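Local coordinates for protein probable Thioesterase (Bartonella henselae, PDB 3HM0) that probably hydrolyses thioesters, as a bacterial member of the thioesterase superfamily, though its natural substrate is not established, at residues H37-R42 against L111-R116; V93-E98 against E144-N149; F101-Q106 against G134-V139. One frame throughout, in Å; residues are numbered along the deposited sequence.

Interaction 1. Residues H37-R42 against L111-R116; sequences HDFQAR and LTIKTR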
loop_
_atom_site.group_PDB
_atom_site.type_symbol
_atom_site.label_atom_id
_atom_site.label_comp_id
_atom_site.label_asym_id
_atom_site.label_seq_id
_atom_site.Cartn_x
_atom_site.Cartn_y
_atom_site.Cartn_z
ATOM N N HIS A 37 -8.728 -20.678 -12.707
ATOM C CA HIS A 37 -8.242 -21.000 -11.371
ATOM C C HIS A 37 -8.929 -20.105 -10.362
ATOM O O HIS A 37 -9.097 -18.914 -10.608
ATOM C CB HIS A 37 -6.736 -20.821 -11.290
ATOM C CG HIS A 37 -5.970 -21.839 -12.072
ATOM N ND1 HIS A 37 -4.755 -22.338 -11.651
ATOM C CD2 HIS A 37 -6.249 -22.462 -13.243
ATOM C CE1 HIS A 37 -4.312 -23.218 -12.535
ATOM N NE2 HIS A 37 -5.202 -23.314 -13.508
ATOM N N ASP A 38 -9.328 -20.694 -9.237
ATOM C CA ASP A 38 -10.047 -19.992 -8.178
ATOM C C ASP A 38 -9.157 -19.746 -6.964
ATOM O O ASP A 38 -8.474 -20.664 -6.474
ATOM C CB ASP A 38 -11.301 -20.776 -7.745
ATOM C CG ASP A 38 -12.492 -20.570 -8.682
ATOM O OD1 ASP A 38 -12.303 -20.190 -9.856
ATOM O OD2 ASP A 38 -13.638 -20.798 -8.238
ATOM N N PHE A 39 -9.185 -18.501 -6.487
ATOM C CA PHE A 39 -8.524 -18.118 -5.250
ATOM C C PHE A 39 -9.342 -17.124 -4.409
ATOM O O PHE A 39 -9.892 -16.149 -4.926
ATOM C CB PHE A 39 -7.138 -17.556 -5.543
ATOM C CG PHE A 39 -6.263 -17.497 -4.337
ATOM C CD1 PHE A 39 -5.774 -18.673 -3.761
ATOM C CD2 PHE A 39 -5.959 -16.270 -3.741
ATOM C CE1 PHE A 39 -4.985 -18.626 -2.612
ATOM C CE2 PHE A 39 -5.156 -16.212 -2.592
ATOM C CZ PHE A 39 -4.666 -17.389 -2.029
ATOM N N GLN A 40 -9.408 -17.370 -3.106
ATOM C CA GLN A 40 -10.183 -16.520 -2.218
ATOM C C GLN A 40 -9.307 -15.597 -1.361
ATOM O O GLN A 40 -8.201 -15.956 -0.957
ATOM C CB GLN A 40 -11.080 -17.359 -1.320
ATOM C CG GLN A 40 -12.043 -18.286 -2.075
ATOM C CD GLN A 40 -13.321 -18.580 -1.297
ATOM O OE1 GLN A 40 -13.297 -18.850 -0.089
ATOM N NE2 GLN A 40 -14.445 -18.511 -1.986
ATOM N N ALA A 41 -9.811 -14.397 -1.109
ATOM C CA ALA A 41 -9.206 -13.499 -0.138
ATOM C C ALA A 41 -10.297 -12.714 0.556
ATOM O O ALA A 41 -11.342 -12.427 -0.033
ATOM C CB ALA A 41 -8.185 -12.559 -0.797
ATOM N N ARG A 42 -10.045 -12.404 1.816
ATOM C CA ARG A 42 -10.932 -11.612 2.653
ATOM C C ARG A 42 -10.576 -10.113 2.539
ATOM O O ARG A 42 -9.436 -9.751 2.257
ATOM C CB ARG A 42 -10.781 -12.094 4.107
ATOM C CG ARG A 42 -11.754 -11.474 5.115
ATOM C CD ARG A 42 -13.136 -12.055 4.954
ATOM N NE ARG A 42 -13.178 -13.457 5.352
ATOM C CZ ARG A 42 -14.292 -14.156 5.537
ATOM N NH1 ARG A 42 -15.479 -13.597 5.347
ATOM N NH2 ARG A 42 -14.212 -15.424 5.926
ATOM N N LEU A 111 -13.790 -12.779 -1.087
ATOM C CA LEU A 111 -13.674 -12.604 -2.533
ATOM C C LEU A 111 -13.203 -13.880 -3.234
ATOM O O LEU A 111 -12.352 -14.605 -2.712
ATOM C CB LEU A 111 -12.742 -11.420 -2.886
ATOM C CG LEU A 111 -13.025 -10.001 -2.355
ATOM C CD1 LEU A 111 -11.975 -9.032 -2.843
ATOM C CD2 LEU A 111 -14.413 -9.506 -2.741
ATOM N N THR A 112 -13.783 -14.138 -4.406
ATOM C CA THR A 112 -13.337 -15.180 -5.324
ATOM C C THR A 112 -12.637 -14.489 -6.491
ATOM O O THR A 112 -13.207 -13.583 -7.121
ATOM C CB THR A 112 -14.535 -16.000 -5.845
ATOM O OG1 THR A 112 -15.300 -16.478 -4.737
ATOM C CG2 THR A 112 -14.088 -17.165 -6.702
ATOM N N ILE A 113 -11.390 -14.890 -6.737
ATOM C CA ILE A 113 -10.582 -14.324 -7.797
ATOM C C ILE A 113 -10.390 -15.384 -8.882
ATOM O O ILE A 113 -9.869 -16.459 -8.611
ATOM C CB ILE A 113 -9.201 -13.833 -7.274
ATOM C CG1 ILE A 113 -9.365 -12.896 -6.071
ATOM C CG2 ILE A 113 -8.402 -13.131 -8.393
ATOM C CD1 ILE A 113 -8.134 -12.841 -5.163
ATOM N N LYS A 114 -10.814 -15.072 -10.106
ATOM C CA LYS A 114 -10.724 -16.017 -11.219
ATOM C C LYS A 114 -9.688 -15.589 -12.253
ATOM O O LYS A 114 -9.711 -14.470 -12.755
ATOM C CB LYS A 114 -12.093 -16.256 -11.848
ATOM C CG LYS A 114 -13.067 -16.863 -10.858
ATOM C CD LYS A 114 -14.516 -16.683 -11.243
ATOM C CE LYS A 114 -15.052 -17.906 -11.967
ATOM N NZ LYS A 114 -15.082 -19.119 -11.070
ATOM N N THR A 115 -8.773 -16.501 -12.555
ATOM C CA THR A 115 -7.633 -16.192 -13.387
ATOM C C THR A 115 -7.403 -17.330 -14.369
ATOM O O THR A 115 -7.480 -18.509 -14.000
ATOM C CB THR A 115 -6.373 -15.995 -12.515
ATOM O OG1 THR A 115 -6.619 -14.993 -11.522
ATOM C CG2 THR A 115 -5.196 -15.579 -13.344
ATOM N N ARG A 116 -7.153 -16.973 -15.622
ATOM C CA ARG A 116 -6.639 -17.928 -16.583
ATOM C C ARG A 116 -5.802 -17.189 -17.616
ATOM O O ARG A 116 -6.004 -15.997 -17.840
ATOM C CB ARG A 116 -7.771 -18.704 -17.251
ATOM C CG ARG A 116 -8.612 -17.872 -18.209
ATOM C CD ARG A 116 -9.538 -18.757 -19.004
ATOM N NE ARG A 116 -10.549 -18.017 -19.771
ATOM C CZ ARG A 116 -11.426 -18.597 -20.592
ATOM N NH1 ARG A 116 -11.420 -19.916 -20.758
ATOM N NH2 ARG A 116 -12.313 -17.865 -21.249
#
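An antiparallel β-ladder joins H37–A41 to L111–T115, with F39 opposite I113 at its middle. H37–T115, F39–I113 and A41–L111 are hydrogen-bonded pairs. Each has two reciprocal N-H to O bonds. In the central pair, I113 N lies 2.7 Å from F39 O and F39 N lies 3.0 Å from I113 O. Strand 37-42 is an outer strand, within this chain, of the hot-dog sheet, and the face carrying F39 and A41 is turned to helix 58-72. There A41 and L111 pack on F62. I113 CG1 stands beside its backbone N (chi1 -52°), and its CD1 comes to the edge of the F39 ring, 4.3 Å from CD2. I113 CD1 is also 4.4 Å from A41 CB.

The other face is polar. D38 and K114 lie side by side and point the same way. K114 bends at chi3 and chi4, which carries NZ to within 3.2 Å of D38 OD1. It meets that oxygen from the syn side in a salt bridge, somewhat out of the carboxylate plane. Q40 and T112 also run alongside, with NE2 of Q40 3.5 Å from OG1 of T112. On the helix face, H37 ND1 bonds to D73 and T115 OG1 to Q129.

Interaction 2. Residues V93-E98 against E144-N149; sequences VVRHME and EIALIN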
loop_
_atom_site.group_PDB
_atom_site.type_symbol
_atom_site.label_atom_id
_atom_site.label_comp_id
_atom_site.label_asym_id
_atom_site.label_seq_id
_atom_site.Cartn_x
_atom_site.Cartn_y
_atom_site.Cartn_z
ATOM N N VAL A 93 6.301 -8.487 -15.525
ATOM C CA VAL A 93 5.959 -7.071 -15.561
ATOM C C VAL A 93 4.625 -6.937 -16.256
ATOM O O VAL A 93 4.388 -7.547 -17.311
ATOM C CB VAL A 93 7.002 -6.228 -16.325
ATOM C CG1 VAL A 93 6.614 -4.741 -16.321
ATOM C CG2 VAL A 93 8.373 -6.386 -15.698
ATOM N N VAL A 94 3.748 -6.159 -15.637
ATOM C CA VAL A 94 2.517 -5.749 -16.272
ATOM C C VAL A 94 2.856 -4.713 -17.336
ATOM O O VAL A 94 3.491 -3.686 -17.066
ATOM C CB VAL A 94 1.492 -5.202 -15.270
ATOM C CG1 VAL A 94 0.161 -4.999 -15.962
ATOM C CG2 VAL A 94 1.327 -6.178 -14.100
ATOM N N ARG A 95 2.439 -5.018 -18.558
ATOM C CA ARG A 95 2.648 -4.126 -19.676
ATOM C C ARG A 95 1.418 -3.271 -19.957
ATOM O O ARG A 95 1.515 -2.059 -20.178
ATOM C CB ARG A 95 3.020 -4.949 -20.893
ATOM C CG ARG A 95 4.476 -5.286 -20.944
ATOM C CD ARG A 95 5.269 -4.077 -21.331
ATOM N NE ARG A 95 6.674 -4.340 -21.080
ATOM C CZ ARG A 95 7.366 -3.804 -20.086
ATOM N NH1 ARG A 95 6.791 -2.941 -19.249
ATOM N NH2 ARG A 95 8.641 -4.123 -19.948
ATOM N N HIS A 96 0.263 -3.905 -19.946
ATOM C CA HIS A 96 -0.976 -3.209 -20.159
ATOM C C HIS A 96 -2.032 -3.869 -19.291
ATOM O O HIS A 96 -1.992 -5.069 -19.039
ATOM C CB HIS A 96 -1.364 -3.226 -21.649
ATOM C CG HIS A 96 -2.835 -3.056 -21.903
ATOM N ND1 HIS A 96 -3.393 -1.852 -22.276
ATOM C CD2 HIS A 96 -3.863 -3.942 -21.839
ATOM C CE1 HIS A 96 -4.699 -2.003 -22.428
ATOM N NE2 HIS A 96 -5.010 -3.262 -22.170
ATOM N N MET A 97 -2.967 -3.062 -18.818
ATOM C CA MET A 97 -4.052 -3.563 -18.005
ATOM C C MET A 97 -5.342 -2.764 -18.305
ATOM O O MET A 97 -5.293 -1.548 -18.456
ATOM C CB MET A 97 -3.641 -3.452 -16.547
ATOM C CG MET A 97 -4.520 -4.195 -15.602
ATOM S SD MET A 97 -3.827 -4.292 -13.922
ATOM C CE MET A 97 -4.896 -5.603 -13.295
ATOM N N GLU A 98 -6.465 -3.468 -18.417
ATOM C CA GLU A 98 -7.791 -2.876 -18.537
ATOM C C GLU A 98 -8.636 -3.329 -17.388
ATOM O O GLU A 98 -8.875 -4.530 -17.239
ATOM C CB GLU A 98 -8.510 -3.338 -19.809
ATOM C CG GLU A 98 -8.633 -2.257 -20.879
ATOM C CD GLU A 98 -10.072 -2.031 -21.358
ATOM O OE1 GLU A 98 -10.773 -3.031 -21.680
ATOM O OE2 GLU A 98 -10.493 -0.844 -21.424
ATOM N N GLU A 144 -1.860 -7.721 -19.674
ATOM C CA GLU A 144 -0.741 -8.179 -20.483
ATOM C C GLU A 144 0.557 -8.230 -19.660
ATOM O O GLU A 144 0.988 -7.224 -19.092
ATOM C CB GLU A 144 -0.560 -7.251 -21.689
ATOM C CG GLU A 144 0.360 -7.815 -22.765
ATOM C CD GLU A 144 0.684 -6.812 -23.855
ATOM O OE1 GLU A 144 -0.261 -6.198 -24.427
ATOM O OE2 GLU A 144 1.899 -6.647 -24.133
ATOM N N ILE A 145 1.195 -9.395 -19.641
ATOM C CA ILE A 145 2.397 -9.631 -18.834
ATOM C C ILE A 145 3.607 -9.976 -19.688
ATOM O O ILE A 145 3.548 -10.893 -20.494
ATOM C CB ILE A 145 2.168 -10.816 -17.869
ATOM C CG1 ILE A 145 0.763 -10.769 -17.238
ATOM C CG2 ILE A 145 3.277 -10.900 -16.839
ATOM C CD1 ILE A 145 0.606 -9.852 -16.049
ATOM N N ALA A 146 4.697 -9.245 -19.505
ATOM C CA ALA A 146 5.986 -9.580 -20.102
ATOM C C ALA A 146 6.976 -10.099 -19.047
ATOM O O ALA A 146 6.726 -10.010 -17.827
ATOM C CB ALA A 146 6.577 -8.367 -20.797
ATOM N N LEU A 147 8.116 -10.604 -19.524
ATOM C CA LEU A 147 9.163 -11.177 -18.681
ATOM C C LEU A 147 10.456 -10.415 -18.910
ATOM O O LEU A 147 10.921 -10.337 -20.043
ATOM C CB LEU A 147 9.357 -12.667 -19.024
ATOM C CG LEU A 147 10.344 -13.455 -18.143
ATOM C CD1 LEU A 147 9.897 -13.443 -16.688
ATOM C CD2 LEU A 147 10.562 -14.907 -18.635
ATOM N N ILE A 148 11.038 -9.833 -17.869
ATOM C CA ILE A 148 12.248 -9.040 -18.065
ATOM C C ILE A 148 13.350 -9.392 -17.088
ATOM O O ILE A 148 13.089 -9.946 -16.021
ATOM C CB ILE A 148 11.984 -7.521 -17.959
ATOM C CG1 ILE A 148 11.544 -7.135 -16.541
ATOM C CG2 ILE A 148 10.991 -7.063 -19.006
ATOM C CD1 ILE A 148 11.699 -5.647 -16.232
ATOM N N ASN A 149 14.581 -9.041 -17.449
ATOM C CA ASN A 149 15.722 -9.249 -16.568
ATOM C C ASN A 149 16.049 -8.023 -15.717
ATOM O O ASN A 149 15.432 -6.969 -15.866
ATOM C CB ASN A 149 16.933 -9.738 -17.353
ATOM C CG ASN A 149 17.595 -8.647 -18.181
ATOM O OD1 ASN A 149 17.107 -7.511 -18.269
ATOM N ND2 ASN A 149 18.722 -8.992 -18.797
#
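R95 and H96 both face E144, and this makes a classic β-bulge in the antiparallel ladder of 93-98 with 144-149. The register shifts by one residue there. V93 pairs with A146 and V94 with I145 before the bulge, and H96 takes E144 after it. The tight part is the backbone at the bulge. R95 N reaches E144 O at 2.7 Å, with an N-H to O angle of 171°. E144 N reaches H96 O at 2.7 Å and is also nearly straight (175°). V93 and A146 add a reciprocal pair of bonds.

Packing is also close between V93 and I148, whose side chains cross at about a right angle. CG2 of V93 touches both CG1 and CD1 of I148, each at 3.4 Å. The bend at chi2 (-74°) turns the R95 chain toward A146 and I148. CG of R95 then lies 3.7 Å from A146 CB, and R95 NH2 comes 3.9 Å from I148 CG2. V93 CB, on the same strand as R95, lies over one face of the guanidinium, offset toward the rim.

The looser part is the partly exposed, charged end of this same face. The nearest approach of the H96 and E144 side chains is CB to CB, 4.1 Å. The charged ends of R95 and E144 are not in contact, since R95 NE and E144 OE2 are 6.1 Å apart. E144 forms a salt bridge with R124. R95 NH1 bonds to F101 O, and H96 ND1 to N100 OD1, both of a third subunit. Residues 96–98 also pair with a strand of that subunit, so the sheet continues across the interface. On the opposite face, V94 and I145 both pack on R67 of helix 58-72, while strand 124-133 flanks 144-149 on its other edge.

Interaction 3. Residues F101-Q106 against G134-V139; sequences FSRPAQ and GESMLV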
loop_
_atom_site.group_PDB
_atom_site.type_symbol
_atom_site.label_atom_id
_atom_site.label_comp_id
_atom_site.label_asym_id
_atom_site.label_seq_id
_atom_site.Cartn_x
_atom_site.Cartn_y
_atom_site.Cartn_z
ATOM N N PHE A 101 -14.588 -1.462 -13.099
ATOM C CA PHE A 101 -15.100 -1.484 -11.717
ATOM C C PHE A 101 -16.629 -1.398 -11.653
ATOM O O PHE A 101 -17.188 -0.298 -11.630
ATOM C CB PHE A 101 -14.476 -0.358 -10.881
ATOM C CG PHE A 101 -12.946 -0.330 -10.903
ATOM C CD1 PHE A 101 -12.209 -0.958 -9.910
ATOM C CD2 PHE A 101 -12.257 0.348 -11.898
ATOM C CE1 PHE A 101 -10.814 -0.919 -9.934
ATOM C CE2 PHE A 101 -10.871 0.394 -11.905
ATOM C CZ PHE A 101 -10.148 -0.229 -10.921
ATOM N N SER A 102 -17.304 -2.545 -11.615
ATOM C CA SER A 102 -18.771 -2.561 -11.689
ATOM C C SER A 102 -19.460 -2.388 -10.347
ATOM O O SER A 102 -20.380 -1.598 -10.224
ATOM C CB SER A 102 -19.297 -3.862 -12.318
ATOM O OG SER A 102 -18.540 -4.231 -13.446
ATOM N N ARG A 103 -19.041 -3.178 -9.367
ATOM C CA ARG A 103 -19.707 -3.250 -8.095
ATOM C C ARG A 103 -18.648 -3.262 -7.023
ATOM O O ARG A 103 -17.528 -3.739 -7.259
ATOM C CB ARG A 103 -20.486 -4.536 -8.010
ATOM C CG ARG A 103 -21.761 -4.568 -8.831
ATOM C CD ARG A 103 -22.644 -5.723 -8.353
ATOM N NE ARG A 103 -23.751 -5.973 -9.271
ATOM C CZ ARG A 103 -23.635 -6.485 -10.503
ATOM N NH1 ARG A 103 -22.441 -6.814 -11.023
ATOM N NH2 ARG A 103 -24.738 -6.667 -11.232
ATOM N N PRO A 104 -18.990 -2.751 -5.830
ATOM C CA PRO A 104 -17.974 -2.605 -4.804
ATOM C C PRO A 104 -17.866 -3.816 -3.870
ATOM O O PRO A 104 -18.870 -4.486 -3.594
ATOM C CB PRO A 104 -18.450 -1.372 -4.044
ATOM C CG PRO A 104 -19.947 -1.407 -4.180
ATOM C CD PRO A 104 -20.280 -2.152 -5.434
ATOM N N ALA A 105 -16.655 -4.099 -3.391
ATOM C CA ALA A 105 -16.496 -5.086 -2.325
ATOM C C ALA A 105 -16.558 -4.393 -0.984
ATOM O O ALA A 105 -16.056 -3.300 -0.839
ATOM C CB ALA A 105 -15.211 -5.850 -2.473
ATOM N N GLN A 106 -17.202 -5.034 -0.014
ATOM C CA GLN A 106 -17.409 -4.467 1.316
ATOM C C GLN A 106 -16.414 -5.069 2.310
ATOM O O GLN A 106 -15.819 -6.140 2.039
ATOM C CB GLN A 106 -18.830 -4.764 1.807
ATOM C CG GLN A 106 -19.970 -4.521 0.790
ATOM C CD GLN A 106 -20.373 -3.063 0.718
ATOM O OE1 GLN A 106 -20.102 -2.290 1.642
ATOM N NE2 GLN A 106 -21.018 -2.672 -0.382
ATOM N N GLY A 134 -19.424 -14.009 -3.967
ATOM C CA GLY A 134 -20.419 -15.035 -4.254
ATOM C C GLY A 134 -20.623 -15.151 -5.755
ATOM O O GLY A 134 -19.701 -15.510 -6.495
ATOM N N GLU A 135 -21.831 -14.814 -6.192
ATOM C CA GLU A 135 -22.241 -14.876 -7.585
ATOM C C GLU A 135 -22.334 -13.484 -8.176
ATOM O O GLU A 135 -22.861 -13.294 -9.284
ATOM C CB GLU A 135 -23.636 -15.492 -7.682
ATOM C CG GLU A 135 -23.660 -16.993 -7.505
ATOM C CD GLU A 135 -24.982 -17.464 -6.927
ATOM O OE1 GLU A 135 -25.131 -17.387 -5.679
ATOM O OE2 GLU A 135 -25.861 -17.901 -7.721
ATOM N N SER A 136 -21.850 -12.503 -7.428
ATOM C CA SER A 136 -21.909 -11.135 -7.880
ATOM C C SER A 136 -20.558 -10.679 -8.436
ATOM O O SER A 136 -19.546 -10.642 -7.723
ATOM C CB SER A 136 -22.379 -10.248 -6.738
ATOM O OG SER A 136 -22.407 -8.900 -7.140
ATOM N N MET A 137 -20.545 -10.332 -9.718
ATOM C CA MET A 137 -19.342 -9.826 -10.370
ATOM C C MET A 137 -19.068 -8.389 -9.940
ATOM O O MET A 137 -19.941 -7.540 -10.049
ATOM C CB MET A 137 -19.502 -9.904 -11.881
ATOM C CG MET A 137 -18.274 -9.475 -12.633
ATOM S SD MET A 137 -16.922 -10.581 -12.313
ATOM C CE MET A 137 -17.316 -11.940 -13.426
ATOM N N LEU A 138 -17.857 -8.128 -9.450
ATOM C CA LEU A 138 -17.481 -6.800 -8.951
ATOM C C LEU A 138 -16.533 -6.053 -9.898
ATOM O O LEU A 138 -16.812 -4.912 -10.306
ATOM C CB LEU A 138 -16.901 -6.874 -7.532
ATOM C CG LEU A 138 -17.662 -7.728 -6.505
ATOM C CD1 LEU A 138 -16.789 -8.106 -5.319
ATOM C CD2 LEU A 138 -18.955 -7.086 -6.042
ATOM N N VAL A 139 -15.441 -6.709 -10.271
ATOM C CA VAL A 139 -14.394 -6.075 -11.031
ATOM C C VAL A 139 -13.895 -7.099 -12.041
ATOM O O VAL A 139 -13.883 -8.286 -11.745
ATOM C CB VAL A 139 -13.207 -5.649 -10.094
ATOM C CG1 VAL A 139 -12.089 -4.995 -10.896
ATOM C CG2 VAL A 139 -13.673 -4.713 -8.994
#
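L138 lays its two methyl groups against the loop 101-106. L138 CD2 is 3.6 Å from R103 CB, and L138 CD1 is 4.0 Å from A105 CB. L138 belongs to a classic β-bulge of the hot-dog sheet, in which L138 and V139 both face I131 of the neighbouring strand. The bulge lies near the start of strand 136-149, where strand 90-101 gives way to the loop. L138 CB is also pressed close to R103 O, at 3.2 Å.

The carbonyl of L138 takes two backbone N-H groups. S102 N approaches L138 O nearly along the line of the C=O bond, at 2.7 Å. R103 N meets L138 O in the carbonyl plane on a lone pair, at 3.0 Å, and its bond is the straighter one (165° against 136° at the hydrogen). One oxygen thus accepts from two consecutive residues at the end of strand 90-101.

Just before S102, F101 pairs with V139 as a non-hydrogen-bonded pair. Their side chains run alongside each other, with F101 CD1 4.1 Å from V139 CG2. V139 also packs on Y59 and F63 of helix 58-72.

The R103 chain, extended from CG to NE, runs past the M137 carbonyl. R103 NH1 then turns back to M137 O at 2.8 Å, in the carbonyl plane, while R103 CD lies 3.4 Å from S136 OG.

Overall arrangement
From the N terminus, strand 37-42 comes first and waits 69 residues for its partner 111-116, so interaction 1 closes a loop that contains helix 58-72. Strand 90-101 starts within that loop but pairs beyond it, with 144-149. Interaction 2 therefore crosses interaction 1. The first segment of interaction 3 follows shortly after 93-98. Interaction 3 also crosses interaction 1, and lies wholly between the two segments of interaction 2. Interactions 1 and 2 join the two outer strands of the chain's sheet to their inner neighbours, with centres about 20 Å apart. Interactions 1 and 3 touch where L111 CD2 packs on A105 CB and L138 CD1. Interactions 2 and 3 share strand 136-149.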